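Long-range contacts in Mll8374 protein (Mesorhizobium loti, PDB 3B5E), which is a probable carboxylesterase of the alpha/beta-hydrolase fold, expected to hydrolyse carboxylic ester bonds: residues 139-144 and 161-166; 32-37 and 58-63; 117-122 and 197-202. One frame throughout, in Å; residues are numbered along the deposited sequence. Where two conformers were deposited one is given.

All three contacts reach one central, mostly parallel sheet. Interaction 2 comes first along the chain and joins strands 32-36 and 58-62; interaction 3 then links the end of strand 113-118 to the loop ahead of helix 203-214, and interaction 1 lies between those two segments in sequence, pairing strands 138-142 and 160-166. Interactions 1 and 3, centres about 8 Å apart, touch through R143 and through L142 O and S119 N. Interaction 2 is centred about 16 Å from interaction 1 and 15 Å from interaction 3, which it touches through L36 O and Y118 N. Strand 113-118 runs between the two strand pairs, so the probable nucleophile elbow sits mid-sheet.

Interaction 1 of 3, residues 139-144 and 161-166; sequences AALLRP and TLIIAG. With EDO (1,2-ethanediol), chain I.
With CG anti to the carbonyl carbon (chi1 -40°) and the chain bent at chi2 (-67°), R143 turns its end toward I164 although its CB is directed away. R143 CD lies 3.6 Å from G166 N, and beyond it the guanidinium brings its edge to I164 O. NH1 donates a hydrogen bond to I164 O at 3.0 Å, and R143 N donates to the same oxygen at 2.9 Å, so one carbonyl is gripped by both the main chain and the tip of a single residue. The backbone N lies almost in line with the carbonyl, whereas NH1 sits well above its plane, 67° out of it. NH1 also packs against I164 CG2 at 3.5 Å. Further bonds fix the rotation of the guanidinium: NE donates to G198 O and NH1 forms a salt bridge with D205, which probably balances the buried positive charge. R143 also touches H199 and D169 of the probable catalytic triad, and through G198 O it ties the histidine loop to the end of the strand pair.

Before this turn the segments are parallel neighbours, bonded alternately through A139 O, L141 N and L141 O. On one face L142 and I164 lie side by side and point the same way, L142 CD2 touching I164 CD1 at 3.6 Å. On the other, L141 CD1 is 4.2 Å from I163 CG1, and past the strand end P144 CG reaches I163 CG2 at 3.8 Å. An ethanediol, probably from the crystallisation liquor, donates from O2 to R143 O at 2.7 Å.

Helix 203-214 covers the face carrying L162 and I164, with V209, W212 and I208 in contact. The face of A139 and L141 meets V125 of helix 120-131, while I163 packs on V176 of helix 176-185. Strand 138-142 itself is flanked on its other edge by strand 113-118.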
# COMPACT_ATOMS: atom_id res chain seq x y z
N ALA A 139 -5.14 2.96 5.27
CA ALA A 139 -4.63 2.45 4.00
C ALA A 139 -5.11 3.33 2.86
O ALA A 139 -6.28 3.71 2.82
CB ALA A 139 -5.09 1.03 3.75
N ALA A 140 -4.22 3.64 1.93
CA ALA A 140 -4.53 4.39 0.71
C ALA A 140 -4.16 3.47 -0.45
O ALA A 140 -2.97 3.13 -0.63
CB ALA A 140 -3.78 5.68 0.63
N LEU A 141 -5.18 3.05 -1.20
CA LEU A 141 -5.05 2.02 -2.20
C LEU A 141 -5.29 2.65 -3.58
O LEU A 141 -6.43 3.00 -3.93
CB LEU A 141 -6.08 0.89 -1.97
CG LEU A 141 -6.13 0.23 -0.58
CD1 LEU A 141 -7.18 -0.86 -0.54
CD2 LEU A 141 -4.79 -0.35 -0.14
N LEU A 142 -4.23 2.78 -4.36
CA LEU A 142 -4.30 3.45 -5.66
C LEU A 142 -4.39 2.38 -6.75
O LEU A 142 -3.49 1.54 -6.86
CB LEU A 142 -3.09 4.34 -5.87
CG LEU A 142 -2.83 5.40 -4.80
CD1 LEU A 142 -1.65 6.29 -5.21
CD2 LEU A 142 -4.09 6.22 -4.50
N ARG A 143 -5.48 2.42 -7.51
CA ARG A 143 -5.77 1.44 -8.58
C ARG A 143 -5.71 -0.04 -8.13
O ARG A 143 -5.04 -0.84 -8.75
CB ARG A 143 -4.89 1.66 -9.79
CG ARG A 143 -4.66 3.10 -10.18
CD ARG A 143 -5.93 3.81 -10.67
NE ARG A 143 -5.53 5.13 -11.12
CZ ARG A 143 -5.34 6.17 -10.32
NH1 ARG A 143 -5.61 6.12 -9.03
NH2 ARG A 143 -4.89 7.30 -10.83
N PRO A 144 -6.43 -0.40 -7.03
CA PRO A 144 -6.42 -1.75 -6.51
C PRO A 144 -7.48 -2.66 -7.15
O PRO A 144 -8.32 -2.19 -7.90
CB PRO A 144 -6.79 -1.53 -5.04
CG PRO A 144 -7.81 -0.38 -5.16
CD PRO A 144 -7.30 0.49 -6.23
N THR A 161 -9.98 3.14 4.96
CA THR A 161 -9.37 2.82 3.70
C THR A 161 -9.83 3.82 2.65
O THR A 161 -11.03 4.09 2.52
CB THR A 161 -9.76 1.41 3.26
OG1 THR A 161 -9.67 0.52 4.38
CG2 THR A 161 -8.86 0.94 2.13
N LEU A 162 -8.87 4.41 1.93
CA LEU A 162 -9.12 5.22 0.78
C LEU A 162 -8.79 4.35 -0.46
O LEU A 162 -7.77 3.67 -0.47
CB LEU A 162 -8.25 6.48 0.80
CG LEU A 162 -8.21 7.32 -0.45
CD1 LEU A 162 -9.53 8.10 -0.72
CD2 LEU A 162 -7.01 8.27 -0.35
N ILE A 163 -9.67 4.39 -1.47
CA ILE A 163 -9.47 3.74 -2.77
C ILE A 163 -9.58 4.82 -3.84
O ILE A 163 -10.53 5.65 -3.80
CB ILE A 163 -10.51 2.61 -3.03
CG1 ILE A 163 -10.30 1.45 -2.04
CG2 ILE A 163 -10.49 2.16 -4.50
CD1 ILE A 163 -11.47 0.47 -2.00
N ILE A 164 -8.60 4.88 -4.75
CA ILE A 164 -8.71 5.76 -5.90
C ILE A 164 -8.62 4.96 -7.19
O ILE A 164 -7.57 4.37 -7.49
CB ILE A 164 -7.66 6.84 -5.93
CG1 ILE A 164 -7.56 7.54 -4.57
CG2 ILE A 164 -7.97 7.85 -7.09
CD1 ILE A 164 -6.64 8.75 -4.58
N ALA A 165 -9.75 4.91 -7.90
CA ALA A 165 -9.92 4.23 -9.17
C ALA A 165 -9.75 5.22 -10.28
O ALA A 165 -10.10 6.40 -10.18
CB ALA A 165 -11.31 3.59 -9.27
N GLY A 166 -9.29 4.72 -11.41
CA GLY A 166 -9.19 5.56 -12.58
C GLY A 166 -10.34 5.31 -13.55
O GLY A 166 -10.55 4.20 -13.98
C1 EDO I . -3.38 -5.08 -10.45
O1 EDO I . -2.06 -4.71 -10.09
C2 EDO I . -4.29 -3.86 -10.41
O2 EDO I . -4.77 -3.52 -9.09

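Interaction 2 of 3, residues 32-37 and 58-63; sequences CLFLLH and TLVAAR. With EDO (1,2-ethanediol), chain K.
Strands 32-36 and 58-62 form a parallel pair, C32 beside T58 and F34 beside V60, joined by helix 47-53 as a beta-alpha-beta unit in the central sheet. The backbone bonds alternate across the pair: L33 N donates to T58 O at 2.8 Å, V60 N returns a bond to L33 O at 2.9 Å, and L35 N reaches V60 O at 2.9 Å. The bond from A62 N to L35 O has stretched to 3.3 Å, marking where the strands begin to part. There a water fills in. It donates to A62 O at 2.6 Å and makes weaker bonds to L35 O and H37 N, bridging the two segments.

The side chains divide between two faces. On one, V60 lies alongside F34 and sets its CB over the face of the phenyl ring, off centre toward the rim and 3.9 Å from F34 CD2, a CH-pi contact; F34 also stacks with F115. On the other, L33 and L59 run side by side, L33 CB lying 3.8 Å from L59 CD2, and L35 and L59 pack against A50 of helix 47-53.

H37 ends the first segment with CG held between the backbone N and the carbonyl carbon (chi1 64°), a crowded position for CG; the ring reaches segment 58-63. Its CD2 edge comes 3.3 Å from A62 O, while NE2 bonds to G64 N just beyond R63, and R63 NE pairs with E43.

The chemistry therefore changes along the pair. Apolar packing and direct backbone hydrogen bonds serve the buried strands, whereas at their C-terminal ends, as the strands diverge, a water bridges L35 O, A62 O and H37 N, while the imidazole of H37 pairs through NE2 with G64 N just beyond.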
# COMPACT_ATOMS: atom_id res chain seq x y z
N CYS A 32 4.03 8.58 9.74
CA CYS A 32 4.80 7.71 8.90
C CYS A 32 3.93 7.28 7.71
O CYS A 32 2.71 7.22 7.83
CB CYS A 32 5.23 6.50 9.71
SG CYS A 32 6.25 5.34 8.83
N LEU A 33 4.57 7.04 6.57
CA LEU A 33 3.94 6.37 5.43
C LEU A 33 4.82 5.19 5.01
O LEU A 33 6.03 5.37 4.73
CB LEU A 33 3.78 7.29 4.22
CG LEU A 33 2.62 8.28 4.09
CD1 LEU A 33 2.56 9.22 5.27
CD2 LEU A 33 2.79 9.09 2.80
N PHE A 34 4.22 4.01 4.97
CA PHE A 34 4.79 2.86 4.28
C PHE A 34 4.34 2.91 2.83
O PHE A 34 3.14 3.07 2.56
CB PHE A 34 4.32 1.54 4.89
CG PHE A 34 4.96 1.20 6.19
CD1 PHE A 34 4.56 1.83 7.36
CD2 PHE A 34 5.93 0.22 6.25
CE1 PHE A 34 5.15 1.49 8.59
CE2 PHE A 34 6.52 -0.12 7.47
CZ PHE A 34 6.12 0.51 8.64
N LEU A 35 5.30 2.85 1.91
CA LEU A 35 5.07 2.96 0.48
C LEU A 35 5.35 1.62 -0.20
O LEU A 35 6.43 1.04 0.01
CB LEU A 35 5.95 4.05 -0.13
CG LEU A 35 6.04 5.41 0.54
CD1 LEU A 35 7.01 6.28 -0.29
CD2 LEU A 35 4.70 6.05 0.64
N LEU A 36 4.38 1.13 -0.98
CA LEU A 36 4.51 -0.11 -1.75
C LEU A 36 4.21 0.13 -3.21
O LEU A 36 3.05 0.31 -3.62
CB LEU A 36 3.59 -1.21 -1.20
CG LEU A 36 3.84 -1.73 0.23
CD1 LEU A 36 3.20 -0.78 1.29
CD2 LEU A 36 3.40 -3.18 0.47
N HIS A 37 5.27 0.11 -3.99
CA HIS A 37 5.30 0.39 -5.42
C HIS A 37 4.48 -0.58 -6.29
O HIS A 37 4.17 -1.69 -5.90
CB HIS A 37 6.79 0.42 -5.87
CG HIS A 37 7.50 -0.90 -5.72
ND1 HIS A 37 7.31 -1.95 -6.60
CD2 HIS A 37 8.36 -1.35 -4.77
CE1 HIS A 37 8.03 -2.99 -6.20
NE2 HIS A 37 8.69 -2.65 -5.10
N THR A 58 7.93 10.58 7.98
CA THR A 58 8.88 9.50 7.80
C THR A 58 8.30 8.54 6.76
O THR A 58 7.16 8.06 6.90
CB THR A 58 9.14 8.78 9.12
OG1 THR A 58 9.62 9.73 10.08
CG2 THR A 58 10.17 7.68 8.92
N LEU A 59 9.10 8.26 5.74
CA LEU A 59 8.74 7.37 4.68
C LEU A 59 9.56 6.08 4.79
O LEU A 59 10.79 6.12 4.87
CB LEU A 59 8.99 8.02 3.31
CG LEU A 59 8.38 9.41 3.10
CD1 LEU A 59 8.70 9.85 1.68
CD2 LEU A 59 6.84 9.46 3.38
N VAL A 60 8.85 4.95 4.81
CA VAL A 60 9.45 3.61 4.62
C VAL A 60 9.13 3.19 3.20
O VAL A 60 8.01 2.75 2.89
CB VAL A 60 8.96 2.54 5.63
CG1 VAL A 60 9.64 1.16 5.37
CG2 VAL A 60 9.18 2.97 7.08
N ALA A 61 10.11 3.35 2.32
CA ALA A 61 9.95 3.02 0.91
C ALA A 61 10.49 1.59 0.73
O ALA A 61 11.69 1.40 0.56
CB ALA A 61 10.69 4.00 0.06
N ALA A 62 9.57 0.62 0.75
CA ALA A 62 9.89 -0.80 0.74
C ALA A 62 9.96 -1.36 -0.69
O ALA A 62 9.26 -0.89 -1.60
CB ALA A 62 8.89 -1.56 1.56
N ARG A 63 10.77 -2.39 -0.85
CA ARG A 63 10.94 -3.06 -2.16
C ARG A 63 10.39 -4.47 -2.12
O ARG A 63 10.67 -5.22 -1.20
CB ARG A 63 12.42 -3.10 -2.54
CG ARG A 63 12.72 -3.69 -3.94
CD ARG A 63 14.17 -3.89 -4.20
NE ARG A 63 14.83 -2.61 -4.48
CZ ARG A 63 16.06 -2.47 -4.94
NH1 ARG A 63 16.84 -3.52 -5.15
NH2 ARG A 63 16.53 -1.26 -5.18
C1 EDO K . 20.19 -3.18 -6.29
O1 EDO K . 19.66 -1.86 -6.37
C2 EDO K . 20.12 -3.83 -7.67
O2 EDO K . 18.97 -4.69 -7.77
O HOH W 1 7.72 1.06 -2.46

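Interaction 3 of 3, residues 117-122 and 197-202; sequences GYSNGA and SGHDIG. With EDO (1,2-ethanediol), chain F; EDO (1,2-ethanediol), chain I.
Y118 meets I201 and H199 along the whole length of its side chain. CB starts 4.0 Å from I201 CD1, and CG, anti to the backbone N (chi1 173°), is closer to the same methyl. I201 CD1 lies over one face of the ring in a CH-pi contact, 3.9 Å from the centroid; S119 CB sits over the opposite face, both groups displaced from the centre toward the rim. Farther out, CE1 touches I201 CG2 at 3.5 Å. At the tip OH donates to H199 O at 2.7 Å, from 43° above the carbonyl plane, and accepts a bond at 2.8 Å from a water that also donates to D200 OD1. Y118 OH lies 3.4 Å from H199 CD2 as well, the two rings meeting obliquely. A phenylalanine in place of Y118 would probably leave H199 O without this donor and the bridging water without one of its acceptors, setting the histidine loop freer to shift.

Beside this, S119 OG is hydrogen-bonded to H199 NE2 at 2.9 Å, at the edge of the imidazole and in its plane; either could be the donor. On the far side of that ring ND1 is hydrogen-bonded to D169. An ethanediol oxygen, O1, also approaches S119 OG.

S119 stands in a G-Y-S-N-G sequence at a tight strand-to-helix turn, where its backbone has positive phi, consistent with a nucleophile elbow. The serine-imidazole-carboxylate chain is consistent with a charge relay, with S119, H199 and D169 as the probable catalytic triad and Y118 holding the histidine's own carbonyl in a second shell.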
# COMPACT_ATOMS: atom_id res chain seq x y z
N GLY A 117 -0.20 2.05 -1.16
CA GLY A 117 0.19 1.13 -2.22
C GLY A 117 -0.37 1.56 -3.56
O GLY A 117 -1.45 2.16 -3.65
N TYR A 118 0.39 1.26 -4.58
CA TYR A 118 -0.02 1.41 -5.97
C TYR A 118 -0.11 0.07 -6.66
O TYR A 118 0.89 -0.67 -6.75
CB TYR A 118 0.95 2.32 -6.70
CG TYR A 118 0.71 2.44 -8.20
CD1 TYR A 118 -0.56 2.64 -8.72
CD2 TYR A 118 1.79 2.37 -9.10
CE1 TYR A 118 -0.77 2.77 -10.08
CE2 TYR A 118 1.61 2.48 -10.44
CZ TYR A 118 0.32 2.65 -10.95
OH TYR A 118 0.13 2.79 -12.30
N SER A 119 -1.33 -0.22 -7.14
CA SER A 119 -1.61 -1.37 -7.99
C SER A 119 -1.21 -2.68 -7.25
O SER A 119 -1.80 -2.97 -6.21
CB SER A 119 -0.95 -1.16 -9.35
OG SER A 119 -1.57 -1.96 -10.34
N ASN A 120 -0.26 -3.45 -7.77
CA ASN A 120 0.24 -4.64 -7.07
C ASN A 120 0.57 -4.33 -5.60
O ASN A 120 0.22 -5.08 -4.70
CB ASN A 120 1.45 -5.19 -7.81
CG ASN A 120 1.98 -6.49 -7.23
OD1 ASN A 120 3.18 -6.62 -7.08
ND2 ASN A 120 1.11 -7.45 -6.92
N GLY A 121 1.20 -3.17 -5.34
CA GLY A 121 1.49 -2.77 -3.96
C GLY A 121 0.25 -2.51 -3.11
O GLY A 121 0.25 -2.81 -1.91
N ALA A 122 -0.79 -1.92 -3.71
CA ALA A 122 -2.10 -1.72 -3.05
C ALA A 122 -2.69 -3.07 -2.70
O ALA A 122 -3.34 -3.20 -1.66
CB ALA A 122 -3.08 -0.93 -3.94
N SER A 197 -8.35 10.05 -14.47
CA SER A 197 -7.11 9.35 -14.82
C SER A 197 -7.30 7.90 -15.24
O SER A 197 -8.34 7.26 -14.97
CB SER A 197 -6.12 9.41 -13.63
OG SER A 197 -5.83 10.75 -13.41
N GLY A 198 -6.31 7.39 -15.95
CA GLY A 198 -6.21 5.97 -16.20
C GLY A 198 -5.53 5.20 -15.08
O GLY A 198 -5.69 5.50 -13.89
N HIS A 199 -4.77 4.18 -15.46
CA HIS A 199 -4.03 3.38 -14.48
C HIS A 199 -2.80 4.10 -13.88
O HIS A 199 -2.35 3.73 -12.82
CB HIS A 199 -3.62 2.05 -15.09
CG HIS A 199 -3.19 1.06 -14.06
ND1 HIS A 199 -4.08 0.48 -13.18
CD2 HIS A 199 -1.97 0.55 -13.76
CE1 HIS A 199 -3.42 -0.35 -12.39
NE2 HIS A 199 -2.14 -0.31 -12.70
N ASP A 200 -2.31 5.14 -14.55
CA ASP A 200 -1.19 5.90 -14.04
C ASP A 200 -1.66 6.77 -12.87
O ASP A 200 -2.82 7.18 -12.80
CB ASP A 200 -0.60 6.84 -15.09
CG ASP A 200 0.29 6.13 -16.13
OD1 ASP A 200 0.53 4.89 -16.03
OD2 ASP A 200 0.77 6.83 -17.05
N ILE A 201 -0.72 7.08 -11.98
CA ILE A 201 -1.00 7.88 -10.82
C ILE A 201 -0.20 9.16 -10.88
O ILE A 201 0.79 9.27 -11.60
CB ILE A 201 -0.75 7.12 -9.50
CG1 ILE A 201 0.69 6.57 -9.44
CG2 ILE A 201 -1.83 6.00 -9.30
CD1 ILE A 201 1.10 6.10 -8.04
N GLY A 202 -0.63 10.14 -10.10
CA GLY A 202 -0.04 11.47 -10.22
C GLY A 202 -0.58 12.48 -9.23
O GLY A 202 -1.09 12.13 -8.20
C1 EDO F . -2.57 5.16 -17.89
O1 EDO F . -3.12 6.37 -17.28
C2 EDO F . -3.51 4.42 -18.85
O2 EDO F . -4.41 3.52 -18.18
C1 EDO I . -3.38 -5.08 -10.45
O1 EDO I . -2.06 -4.71 -10.09
C2 EDO I . -4.29 -3.86 -10.41
O2 EDO I . -4.77 -3.52 -9.09
O HOH W 2 2.22 3.48 -13.96